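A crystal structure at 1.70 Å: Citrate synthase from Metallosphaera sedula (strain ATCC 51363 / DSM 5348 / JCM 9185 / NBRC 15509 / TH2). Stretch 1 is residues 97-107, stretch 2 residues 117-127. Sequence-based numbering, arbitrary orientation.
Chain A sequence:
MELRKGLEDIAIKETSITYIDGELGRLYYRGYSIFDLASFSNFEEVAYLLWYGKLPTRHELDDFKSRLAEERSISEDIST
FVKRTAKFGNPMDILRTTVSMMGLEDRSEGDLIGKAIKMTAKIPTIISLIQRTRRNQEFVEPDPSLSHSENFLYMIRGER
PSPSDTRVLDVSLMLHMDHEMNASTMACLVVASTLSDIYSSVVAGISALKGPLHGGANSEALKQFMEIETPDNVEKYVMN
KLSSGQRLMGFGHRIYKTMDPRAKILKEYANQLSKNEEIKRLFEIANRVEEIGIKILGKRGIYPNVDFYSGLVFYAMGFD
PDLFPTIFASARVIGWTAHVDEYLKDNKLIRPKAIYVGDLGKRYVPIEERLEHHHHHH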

ATOM      1  N   THR A  97      -8.675  -6.282  -2.415  1.00 11.70           N
ATOM      2  CA  THR A  97      -9.901  -6.028  -1.655  1.00 12.81           C
ATOM      3  C   THR A  97     -10.143  -7.098  -0.578  1.00 14.12           C
ATOM      4  O   THR A  97     -10.465  -6.774   0.599  1.00 13.49           O
ATOM      5  N   THR A  98      -9.885  -8.379  -0.899  1.00 13.57           N
ATOM      6  CA  THR A  98     -10.139  -9.457   0.070  1.00 13.59           C
ATOM      7  C   THR A  98      -9.108  -9.486   1.202  1.00 13.43           C
ATOM      8  O   THR A  98      -9.486  -9.765   2.317  1.00 13.02           O
ATOM      9  N   VAL A  99      -7.819  -9.202   0.956  1.00 12.83           N
ATOM     10  CA  VAL A  99      -6.868  -9.067   2.031  1.00 13.64           C
ATOM     11  C   VAL A  99      -7.211  -7.862   2.907  1.00 13.22           C
ATOM     12  O   VAL A  99      -7.054  -7.922   4.128  1.00 13.97           O
ATOM     13  N   SER A 100      -7.722  -6.783   2.302  1.00 13.92           N
ATOM     14  CA  SER A 100      -8.215  -5.632   3.069  1.00 12.66           C
ATOM     15  C   SER A 100      -9.358  -6.057   3.997  1.00 11.78           C
ATOM     16  O   SER A 100      -9.383  -5.703   5.178  1.00 13.37           O
ATOM     17  N   MET A 101     -10.282  -6.861   3.468  1.00 12.53           N
ATOM     18  CA  MET A 101     -11.404  -7.388   4.257  1.00 13.98           C
ATOM     19  C   MET A 101     -10.914  -8.319   5.361  1.00 13.93           C
ATOM     20  O   MET A 101     -11.397  -8.252   6.478  1.00 15.63           O
ATOM     21  N   MET A 102      -9.934  -9.159   5.064  1.00 15.60           N
ATOM     22  CA  MET A 102      -9.363 -10.045   6.037  1.00 15.30           C
ATOM     23  C   MET A 102      -8.833  -9.266   7.254  1.00 15.02           C
ATOM     24  O   MET A 102      -9.047  -9.668   8.418  1.00 15.75           O
ATOM     25  N   GLY A 103      -8.112  -8.164   6.994  1.00 13.94           N
ATOM     26  CA  GLY A 103      -7.550  -7.278   7.993  1.00 14.49           C
ATOM     27  C   GLY A 103      -8.663  -6.628   8.839  1.00 14.61           C
ATOM     28  O   GLY A 103      -8.568  -6.548  10.046  1.00 15.45           O
ATOM     29  N   LEU A 104      -9.712  -6.140   8.172  1.00 15.17           N
ATOM     30  CA  LEU A 104     -10.845  -5.508   8.795  1.00 16.30           C
ATOM     31  C   LEU A 104     -11.517  -6.496   9.740  1.00 16.05           C
ATOM     32  O   LEU A 104     -11.866  -6.135  10.852  1.00 18.14           O
ATOM     33  N   GLU A 105     -11.582  -7.765   9.317  1.00 15.75           N
ATOM     34  CA  GLU A 105     -12.289  -8.804  10.054  1.00 17.34           C
ATOM     35  C   GLU A 105     -11.445  -9.333  11.232  1.00 20.63           C
ATOM     36  O   GLU A 105     -12.019  -9.965  12.104  1.00 21.94           O
ATOM     37  N   ASP A 106     -10.117  -9.119  11.266  1.00 19.02           N
ATOM     38  CA  ASP A 106      -9.280  -9.661  12.293  1.00 21.06           C
ATOM     39  C   ASP A 106      -9.038  -8.610  13.379  1.00 25.73           C
ATOM     40  O   ASP A 106      -8.141  -7.796  13.285  1.00 24.72           O
ATOM     41  N   ARG A 107      -9.779  -8.762  14.481  1.00 33.09           N
ATOM     42  CA  ARG A 107      -9.795  -7.776  15.552  1.00 39.77           C
ATOM     43  C   ARG A 107      -8.739  -8.114  16.613  1.00 42.32           C
ATOM     44  O   ARG A 107      -8.575  -7.334  17.549  1.00 47.35           O
ATOM     45  N   ILE A 117       0.763 -15.897   8.710  1.00 12.45           N
ATOM     46  CA  ILE A 117       0.375 -17.312   8.489  1.00 13.52           C
ATOM     47  C   ILE A 117      -1.066 -17.389   7.973  1.00 12.07           C
ATOM     48  O   ILE A 117      -1.302 -18.088   6.962  1.00 12.17           O
ATOM     49  N   LYS A 118      -1.983 -16.588   8.542  1.00 12.06           N
ATOM     50  CA  LYS A 118      -3.337 -16.568   8.061  1.00 12.87           C
ATOM     51  C   LYS A 118      -3.404 -16.135   6.589  1.00 11.97           C
ATOM     52  O   LYS A 118      -4.101 -16.743   5.761  1.00 12.55           O
ATOM     53  N   MET A 119      -2.730 -15.049   6.254  1.00 12.26           N
ATOM     54  CA  MET A 119      -2.758 -14.554   4.871  1.00 11.56           C
ATOM     55  C   MET A 119      -2.167 -15.606   3.915  1.00 12.02           C
ATOM     56  O   MET A 119      -2.697 -15.871   2.809  1.00 11.60           O
ATOM     57  N   THR A 120      -1.062 -16.235   4.307  1.00 11.04           N
ATOM     58  CA  THR A 120      -0.377 -17.185   3.488  1.00 10.17           C
ATOM     59  C   THR A 120      -1.260 -18.428   3.260  1.00 11.22           C
ATOM     60  O   THR A 120      -1.351 -18.943   2.159  1.00 11.89           O
ATOM     61  N   ALA A 121      -1.989 -18.850   4.283  1.00 10.40           N
ATOM     62  CA  ALA A 121      -2.909 -19.958   4.183  1.00 10.88           C
ATOM     63  C   ALA A 121      -4.104 -19.628   3.298  1.00 10.67           C
ATOM     64  O   ALA A 121      -4.597 -20.506   2.557  1.00 13.12           O
ATOM     65  N   LYS A 122      -4.634 -18.426   3.403  1.00 11.02           N
ATOM     66  CA  LYS A 122      -5.915 -18.118   2.801  1.00 11.67           C
ATOM     67  C   LYS A 122      -5.816 -17.602   1.379  1.00 11.38           C
ATOM     68  O   LYS A 122      -6.765 -17.807   0.633  1.00 11.44           O
ATOM     69  N   ILE A 123      -4.689 -16.993   0.983  1.00 11.19           N
ATOM     70  CA  ILE A 123      -4.633 -16.448  -0.359  1.00 10.39           C
ATOM     71  C   ILE A 123      -4.929 -17.519  -1.408  1.00 10.75           C
ATOM     72  O   ILE A 123      -5.655 -17.233  -2.377  1.00  9.94           O
ATOM     73  N   PRO A 124      -4.334 -18.725  -1.353  1.00 10.71           N
ATOM     74  CA  PRO A 124      -4.658 -19.758  -2.344  1.00 10.76           C
ATOM     75  C   PRO A 124      -6.141 -20.096  -2.384  1.00 10.56           C
ATOM     76  O   PRO A 124      -6.669 -20.418  -3.478  1.00 11.31           O
ATOM     77  N   THR A 125      -6.820 -20.034  -1.250  1.00 11.07           N
ATOM     78  CA  THR A 125      -8.241 -20.318  -1.232  1.00 11.41           C
ATOM     79  C   THR A 125      -9.001 -19.296  -2.088  1.00 10.86           C
ATOM     80  O   THR A 125      -9.874 -19.619  -2.860  1.00 11.61           O
ATOM     81  N   ILE A 126      -8.607 -18.039  -1.950  1.00 10.79           N
ATOM     82  CA  ILE A 126      -9.225 -16.923  -2.718  1.00 10.56           C
ATOM     83  C   ILE A 126      -8.920 -17.099  -4.201  1.00  9.50           C
ATOM     84  O   ILE A 126      -9.809 -16.995  -5.071  1.00 10.59           O
ATOM     85  N   ILE A 127      -7.650 -17.370  -4.536  1.00  9.28           N
ATOM     86  CA  ILE A 127      -7.262 -17.491  -5.918  1.00  9.49           C
ATOM     87  C   ILE A 127      -8.051 -18.628  -6.584  1.00  9.65           C
ATOM     88  O   ILE A 127      -8.529 -18.498  -7.717  1.00  9.31           O
TER

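The two helices run in roughly opposite directions, their axes 137° apart and 11.3 Å at closest approach, and the gap is filled by side chains, with no direct hydrogen bond from one stretch to the other. Met 102 covers the most surface. Its CA-to-CB bond points toward the second helix, and although chi1 lies between wells at -140°, chi2 is t and chi3 is m. This long, unbranched, flexible chain can thread between neighbours: SD of Met 102 lies 3.9 Å from CG of Met 119, while CE of Met 102 sits 3.9 Å from CB of Lys 122 and 3.6 Å from CD1 of Ile 126.

Ile 126 comes next in covered area. It points toward the first helix with chi1 m and chi2 t, an extended form that carries CD1 across the gap. CD1 of Ile 126 lies 3.5 Å from OG1 of Thr 98. That threonine, chi1 p, also points toward the partner helix; its hydroxyl is hydrogen-bonded to a residue just outside the stretch, so it can tolerate an apolar neighbour.

Val 99, pointing toward the second helix with chi1 t, is a compact branched residue suited to a buried position where the backbones come close, its CA being 7.4 Å from CA of Met 119. CG1 of Val 99 lies 3.9 Å from SD of Met 119, a residue that leaves its helix sideways with chi1 m and chi2 t. CG2 of Val 99 is 4.3 Å from CD1 of Ile 123, which also starts sideways but brings its end nearer.

A charged pair involves Asp 106, in the loop beyond the first helix, pointing toward the second with chi1 t. Asp 106 OD2 and Lys 118 NZ are 4.1 Å apart, too far for a salt bridge. Water 1 links them, donating to OD2 of Asp 106 at 2.7 Å and accepting from NZ of Lys 118 at 2.8 Å. The lysine's extended chain, chi2 through chi4 all t, lets its amine reach this partly exposed site.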

ATOM      1  CB  THR A  97     -11.125  -5.909  -2.560  1.00 13.50           C
ATOM      2  OG1 THR A  97     -10.835  -4.974  -3.600  1.00 14.25           O
ATOM      3  CG2 THR A  97     -12.324  -5.509  -1.724  1.00 15.42           C
ATOM      4  CB  THR A  98     -10.307 -10.828  -0.612  1.00 14.45           C
ATOM      5  OG1 THR A  98      -9.132 -11.094  -1.370  1.00 17.39           O
ATOM      6  CG2 THR A  98     -11.490 -10.856  -1.551  1.00 17.49           C
ATOM      7  CB  VAL A  99      -5.412  -9.060   1.511  1.00 15.24           C
ATOM      8  CG1 VAL A  99      -4.392  -8.840   2.632  1.00 15.59           C
ATOM      9  CG2 VAL A  99      -5.106 -10.345   0.749  1.00 16.00           C
ATOM     10  CB  SER A 100      -8.595  -4.504   2.152  1.00 13.36           C
ATOM     11  OG  SER A 100      -8.969  -3.331   2.906  1.00 12.93           O
ATOM     12  CB  MET A 101     -12.427  -8.120   3.394  1.00 13.95           C
ATOM     13  CG  MET A 101     -13.119  -7.244   2.449  1.00 14.77           C
ATOM     14  SD  MET A 101     -14.079  -8.167   1.179  1.00 18.30           S
ATOM     15  CE  MET A 101     -15.371  -8.911   2.171  1.00 17.36           C
ATOM     16  CB  MET A 102      -8.219 -10.816   5.352  1.00 17.04           C
ATOM     17  CG  MET A 102      -8.085 -12.222   5.691  1.00 20.78           C
ATOM     18  SD  MET A 102      -6.572 -12.748   4.771  1.00 21.12           S
ATOM     19  CE  MET A 102      -7.289 -13.243   3.214  1.00 18.81           C
ATOM     20  CB  LEU A 104     -11.806  -5.053   7.697  1.00 17.16           C
ATOM     21  CG  LEU A 104     -13.176  -4.529   8.141  1.00 20.59           C
ATOM     22  CD1 LEU A 104     -13.072  -3.371   9.079  1.00 22.56           C
ATOM     23  CD2 LEU A 104     -13.981  -4.103   6.919  1.00 21.87           C
ATOM     24  CB  GLU A 105     -12.748  -9.924   9.095  1.00 17.91           C
ATOM     25  CG  GLU A 105     -13.858  -9.512   8.141  1.00 20.51           C
ATOM     26  CD  GLU A 105     -14.150 -10.360   6.889  1.00 25.51           C
ATOM     27  OE1 GLU A 105     -13.690 -11.503   6.840  1.00 25.97           O
ATOM     28  OE2 GLU A 105     -14.852  -9.857   5.930  1.00 25.80           O
ATOM     29  CB  ASP A 106      -7.985 -10.236  11.712  1.00 19.32           C
ATOM     30  CG  ASP A 106      -7.075 -10.890  12.728  1.00 20.56           C
ATOM     31  OD1 ASP A 106      -7.441 -10.857  13.925  1.00 21.94           O
ATOM     32  OD2 ASP A 106      -5.980 -11.404  12.319  1.00 18.26           O
ATOM     33  CB  ARG A 107     -11.220  -7.667  16.107  1.00 46.23           C
ATOM     34  CG  ARG A 107     -12.224  -7.196  15.059  1.00 50.30           C
ATOM     35  CD  ARG A 107     -13.483  -6.535  15.599  1.00 53.42           C
ATOM     36  NE  ARG A 107     -14.510  -7.490  16.021  1.00 56.91           N
ATOM     37  CZ  ARG A 107     -15.274  -8.209  15.198  1.00 57.82           C
ATOM     38  NH1 ARG A 107     -14.999  -8.266  13.905  1.00 56.21           N
ATOM     39  NH2 ARG A 107     -16.317  -8.868  15.670  1.00 60.09           N
ATOM     40  CB  ILE A 117       0.558 -18.154   9.771  1.00 14.20           C
ATOM     41  CG1 ILE A 117       2.043 -18.380  10.057  1.00 15.74           C
ATOM     42  CG2 ILE A 117      -0.219 -19.466   9.679  1.00 13.32           C
ATOM     43  CD1 ILE A 117       2.287 -18.874  11.478  1.00 17.97           C
ATOM     44  CB  LYS A 118      -4.214 -15.686   8.941  1.00 15.30           C
ATOM     45  CG  LYS A 118      -4.569 -16.341  10.272  1.00 18.44           C
ATOM     46  CD  LYS A 118      -5.374 -15.448  11.156  1.00 20.62           C
ATOM     47  CE  LYS A 118      -5.937 -16.253  12.310  1.00 26.43           C
ATOM     48  NZ  LYS A 118      -6.642 -15.383  13.272  1.00 33.98           N
ATOM     49  CB  MET A 119      -2.001 -13.228   4.737  1.00 13.18           C
ATOM     50  CG  MET A 119      -2.746 -12.050   5.338  1.00 12.82           C
ATOM     51  SD  MET A 119      -1.842 -10.508   5.123  1.00 12.87           S
ATOM     52  CE  MET A 119      -1.008 -10.372   6.701  1.00 14.58           C
ATOM     53  CB  THR A 120       0.965 -17.590   4.115  1.00 11.32           C
ATOM     54  OG1 THR A 120       1.782 -16.418   4.284  1.00 12.21           O
ATOM     55  CG2 THR A 120       1.696 -18.628   3.304  1.00 10.55           C
ATOM     56  CB  ALA A 121      -3.392 -20.417   5.557  1.00 10.74           C
ATOM     57  CB  LYS A 122      -6.662 -17.061   3.596  1.00 12.54           C
ATOM     58  CG  LYS A 122      -7.047 -17.497   5.015  1.00 12.72           C
ATOM     59  CD  LYS A 122      -7.544 -16.380   5.883  1.00 13.61           C
ATOM     60  CE  LYS A 122      -8.037 -16.930   7.219  1.00 14.14           C
ATOM     61  NZ  LYS A 122      -8.714 -15.910   8.040  1.00 17.02           N
ATOM     62  CB  ILE A 123      -3.341 -15.639  -0.576  1.00 10.88           C
ATOM     63  CG1 ILE A 123      -3.503 -14.316   0.185  1.00 11.08           C
ATOM     64  CG2 ILE A 123      -3.097 -15.450  -2.052  1.00 11.24           C
ATOM     65  CD1 ILE A 123      -2.236 -13.530   0.439  1.00 11.49           C
ATOM     66  CB  PRO A 124      -3.824 -20.993  -1.969  1.00 11.01           C
ATOM     67  CG  PRO A 124      -2.654 -20.353  -1.178  1.00 11.74           C
ATOM     68  CD  PRO A 124      -3.248 -19.167  -0.460  1.00 11.31           C
ATOM     69  CB  THR A 125      -8.769 -20.339   0.198  1.00 11.75           C
ATOM     70  OG1 THR A 125      -7.874 -21.169   0.955  1.00 12.16           O
ATOM     71  CG2 THR A 125     -10.213 -20.794   0.287  1.00 13.38           C
ATOM     72  CB  ILE A 126      -8.711 -15.569  -2.189  1.00 11.01           C
ATOM     73  CG1 ILE A 126      -9.217 -15.309  -0.764  1.00 11.15           C
ATOM     74  CG2 ILE A 126      -9.053 -14.429  -3.128  1.00 11.94           C
ATOM     75  CD1 ILE A 126      -8.508 -14.225  -0.015  1.00 11.56           C
ATOM     76  CB  ILE A 127      -5.752 -17.740  -6.050  1.00 10.79           C
ATOM     77  CG1 ILE A 127      -4.988 -16.492  -5.593  1.00 10.37           C
ATOM     78  CG2 ILE A 127      -5.385 -18.113  -7.480  1.00 11.94           C
ATOM     79  CD1 ILE A 127      -3.496 -16.707  -5.522  1.00 10.96           C
TER
HETATM   80  O   HOH W   1      -4.916 -13.272  13.913  1.00 36.47           O